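Local coordinates for PKS (Streptomyces albus, PDB 4OQJ), which probably catalyses decarboxylative condensation of acyl chains on carrier proteins, through the ketosynthase domain of a polyketide synthase taking part in oxazolomycin biosynthesis, at residues 391-396 with 416-422. Numbering follows the deposited sequence.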
loop_
_atom_site.group_PDB
_atom_site.type_symbol
_atom_site.label_atom_id
_atom_site.label_comp_id
_atom_site.label_asym_id
_atom_site.label_seq_id
_atom_site.Cartn_x
_atom_site.Cartn_y
_atom_site.Cartn_z
ATOM N N ARG A 391 24.189 -16.505 -12.856
ATOM C CA ARG A 391 24.288 -16.537 -14.328
ATOM C C ARG A 391 23.988 -17.934 -14.853
ATOM O O ARG A 391 24.721 -18.515 -15.673
ATOM C CB ARG A 391 25.666 -16.046 -14.791
ATOM C CG ARG A 391 25.788 -14.514 -14.758
ATOM C CD ARG A 391 26.982 -14.014 -13.946
ATOM N NE ARG A 391 28.223 -13.975 -14.728
ATOM C CZ ARG A 391 28.738 -12.887 -15.306
ATOM N NH1 ARG A 391 28.137 -11.704 -15.211
ATOM N NH2 ARG A 391 29.873 -12.982 -15.987
ATOM N N THR A 392 22.876 -18.459 -14.360
ATOM C CA THR A 392 22.463 -19.820 -14.631
ATOM C C THR A 392 20.955 -19.895 -14.861
ATOM O O THR A 392 20.162 -19.447 -14.025
ATOM C CB THR A 392 22.859 -20.730 -13.461
ATOM O OG1 THR A 392 24.286 -20.681 -13.284
ATOM C CG2 THR A 392 22.412 -22.152 -13.702
ATOM N N LEU A 393 20.559 -20.449 -16.002
ATOM C CA LEU A 393 19.161 -20.736 -16.261
ATOM C C LEU A 393 18.818 -22.051 -15.589
ATOM O O LEU A 393 19.690 -22.919 -15.482
ATOM C CB LEU A 393 18.878 -20.821 -17.762
ATOM C CG LEU A 393 19.040 -19.559 -18.618
ATOM C CD1 LEU A 393 18.899 -19.902 -20.108
ATOM C CD2 LEU A 393 18.036 -18.497 -18.230
ATOM N N VAL A 394 17.565 -22.208 -15.163
ATOM C CA VAL A 394 17.096 -23.451 -14.558
ATOM C C VAL A 394 15.790 -23.923 -15.215
ATOM O O VAL A 394 15.103 -23.139 -15.870
ATOM C CB VAL A 394 16.868 -23.309 -13.035
ATOM C CG1 VAL A 394 18.145 -22.844 -12.321
ATOM C CG2 VAL A 394 15.697 -22.353 -12.748
ATOM N N PRO A 395 15.448 -25.213 -15.044
ATOM C CA PRO A 395 14.273 -25.773 -15.709
ATOM C C PRO A 395 12.949 -25.246 -15.178
ATOM O O PRO A 395 12.825 -24.920 -13.994
ATOM C CB PRO A 395 14.375 -27.276 -15.416
ATOM C CG PRO A 395 15.780 -27.517 -15.046
ATOM C CD PRO A 395 16.233 -26.259 -14.369
ATOM N N SER A 396 11.984 -25.160 -16.085
ATOM C CA SER A 396 10.575 -25.101 -15.746
ATOM C C SER A 396 10.083 -26.546 -15.846
ATOM O O SER A 396 10.339 -27.211 -16.843
ATOM C CB SER A 396 9.830 -24.165 -16.702
ATOM O OG SER A 396 8.534 -23.852 -16.219
ATOM N N GLY A 416 12.288 -23.034 -21.190
ATOM C CA GLY A 416 13.577 -23.628 -20.869
ATOM C C GLY A 416 13.420 -24.789 -19.901
ATOM O O GLY A 416 12.730 -24.663 -18.880
ATOM N N THR A 417 14.052 -25.917 -20.211
ATOM C CA THR A 417 13.941 -27.111 -19.382
ATOM C C THR A 417 15.311 -27.638 -18.933
ATOM O O THR A 417 15.426 -28.797 -18.543
ATOM C CB THR A 417 13.205 -28.240 -20.122
ATOM O OG1 THR A 417 13.890 -28.531 -21.344
ATOM C CG2 THR A 417 11.777 -27.841 -20.433
ATOM N N GLU A 418 16.335 -26.787 -18.962
ATOM C CA GLU A 418 17.697 -27.224 -18.639
ATOM C C GLU A 418 18.364 -26.302 -17.645
ATOM O O GLU A 418 18.160 -25.086 -17.669
ATOM C CB GLU A 418 18.593 -27.279 -19.887
ATOM C CG GLU A 418 17.917 -27.587 -21.198
ATOM C CD GLU A 418 18.816 -27.252 -22.388
ATOM O OE1 GLU A 418 19.897 -27.868 -22.502
ATOM O OE2 GLU A 418 18.453 -26.361 -23.193
ATOM N N THR A 419 19.186 -26.878 -16.778
ATOM C CA THR A 419 20.091 -26.078 -15.996
ATOM C C THR A 419 21.347 -25.859 -16.813
ATOM O O THR A 419 22.035 -26.811 -17.182
ATOM C CB THR A 419 20.436 -26.726 -14.648
ATOM O OG1 THR A 419 19.227 -27.039 -13.942
ATOM C CG2 THR A 419 21.234 -25.765 -13.819
ATOM N N LYS A 420 21.651 -24.605 -17.114
ATOM C CA LYS A 420 22.817 -24.314 -17.940
ATOM C C LYS A 420 23.218 -22.867 -17.814
ATOM O O LYS A 420 22.452 -22.042 -17.291
ATOM C CB LYS A 420 22.533 -24.641 -19.406
ATOM C CG LYS A 420 21.414 -23.808 -20.019
ATOM C CD LYS A 420 21.441 -23.932 -21.535
ATOM C CE LYS A 420 20.465 -22.985 -22.174
ATOM N NZ LYS A 420 20.376 -23.200 -23.639
ATOM N N GLU A 421 24.408 -22.557 -18.310
ATOM C CA GLU A 421 24.897 -21.193 -18.256
ATOM C C GLU A 421 23.910 -20.285 -18.968
ATOM O O GLU A 421 23.341 -20.642 -20.005
ATOM C CB GLU A 421 26.286 -21.047 -18.891
ATOM C CG GLU A 421 26.909 -19.668 -18.631
ATOM C CD GLU A 421 28.138 -19.385 -19.477
ATOM O OE1 GLU A 421 28.724 -20.341 -20.029
ATOM O OE2 GLU A 421 28.515 -18.196 -19.590
ATOM N N TRP A 422 23.697 -19.122 -18.368
ATOM C CA TRP A 422 22.867 -18.085 -18.942
ATOM C C TRP A 422 23.762 -17.335 -19.921
ATOM O O TRP A 422 24.712 -16.677 -19.492
ATOM C CB TRP A 422 22.329 -17.179 -17.828
ATOM C CG TRP A 422 21.284 -16.198 -18.241
ATOM C CD1 TRP A 422 21.107 -15.642 -19.478
ATOM C CD2 TRP A 422 20.263 -15.652 -17.405
ATOM N NE1 TRP A 422 20.036 -14.780 -19.457
ATOM C CE2 TRP A 422 19.499 -14.771 -18.197
ATOM C CE3 TRP A 422 19.921 -15.823 -16.060
ATOM C CZ2 TRP A 422 18.414 -14.060 -17.686
ATOM C CZ3 TRP A 422 18.851 -15.118 -15.552
ATOM C CH2 TRP A 422 18.102 -14.249 -16.365
#
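Helix 376-390 ends in a Schellman motif whose C-prime residue, Arg391, has positive phi and turns the chain into a short antiparallel ribbon with 416-422; Arg391 N and Thr392 N point back to Leu388 O and Met387 O. Four backbone hydrogen bonds join the two segments. Leu393 and Lys420 form a hydrogen-bonded pair (Leu393 N to Lys420 O 2.8 Å, Lys420 N to Leu393 O 3.1 Å). Beyond the non-hydrogen-bonded pair Thr392–Glu421, Trp422 N donates to Arg391 O at 2.9 Å, almost linearly. At Pro395, with no amide hydrogen to give Glu418 O, regular pairing stops and the register slips by one residue; a separate bond from Ser396 N to Gly416 O (2.9 Å) closes this end.

The side-chain polar groups are satisfied mostly elsewhere. Arg391 extends away to a salt bridge with Glu449, Thr392 OG1 bonds back to His390 O, Ser396 OG meets Ser364 N, and Thr419 OG1 bonds Ser46 O. Lys420 NZ and Glu418 OE2, 3.7 Å apart, make a long salt bridge that suits their more open positions. Leucine and tryptophan fit the buried side: Leu393 CD2 makes a CH-pi contact 3.9 Å from the centroid of the five-membered ring of Trp422, while Trp422 NE1 bonds Ser324 OG.

Leu393 and Trp422 pack on Met387 of helix 376-390, whereas Thr392 and Val394 rest on Trp42 of helix 38-46. The ribbon thus ties the end of helix 376-390 to the chain leaving 413-415, an edge strand, within this chain, of the thiolase-fold ketosynthase's large mixed sheet.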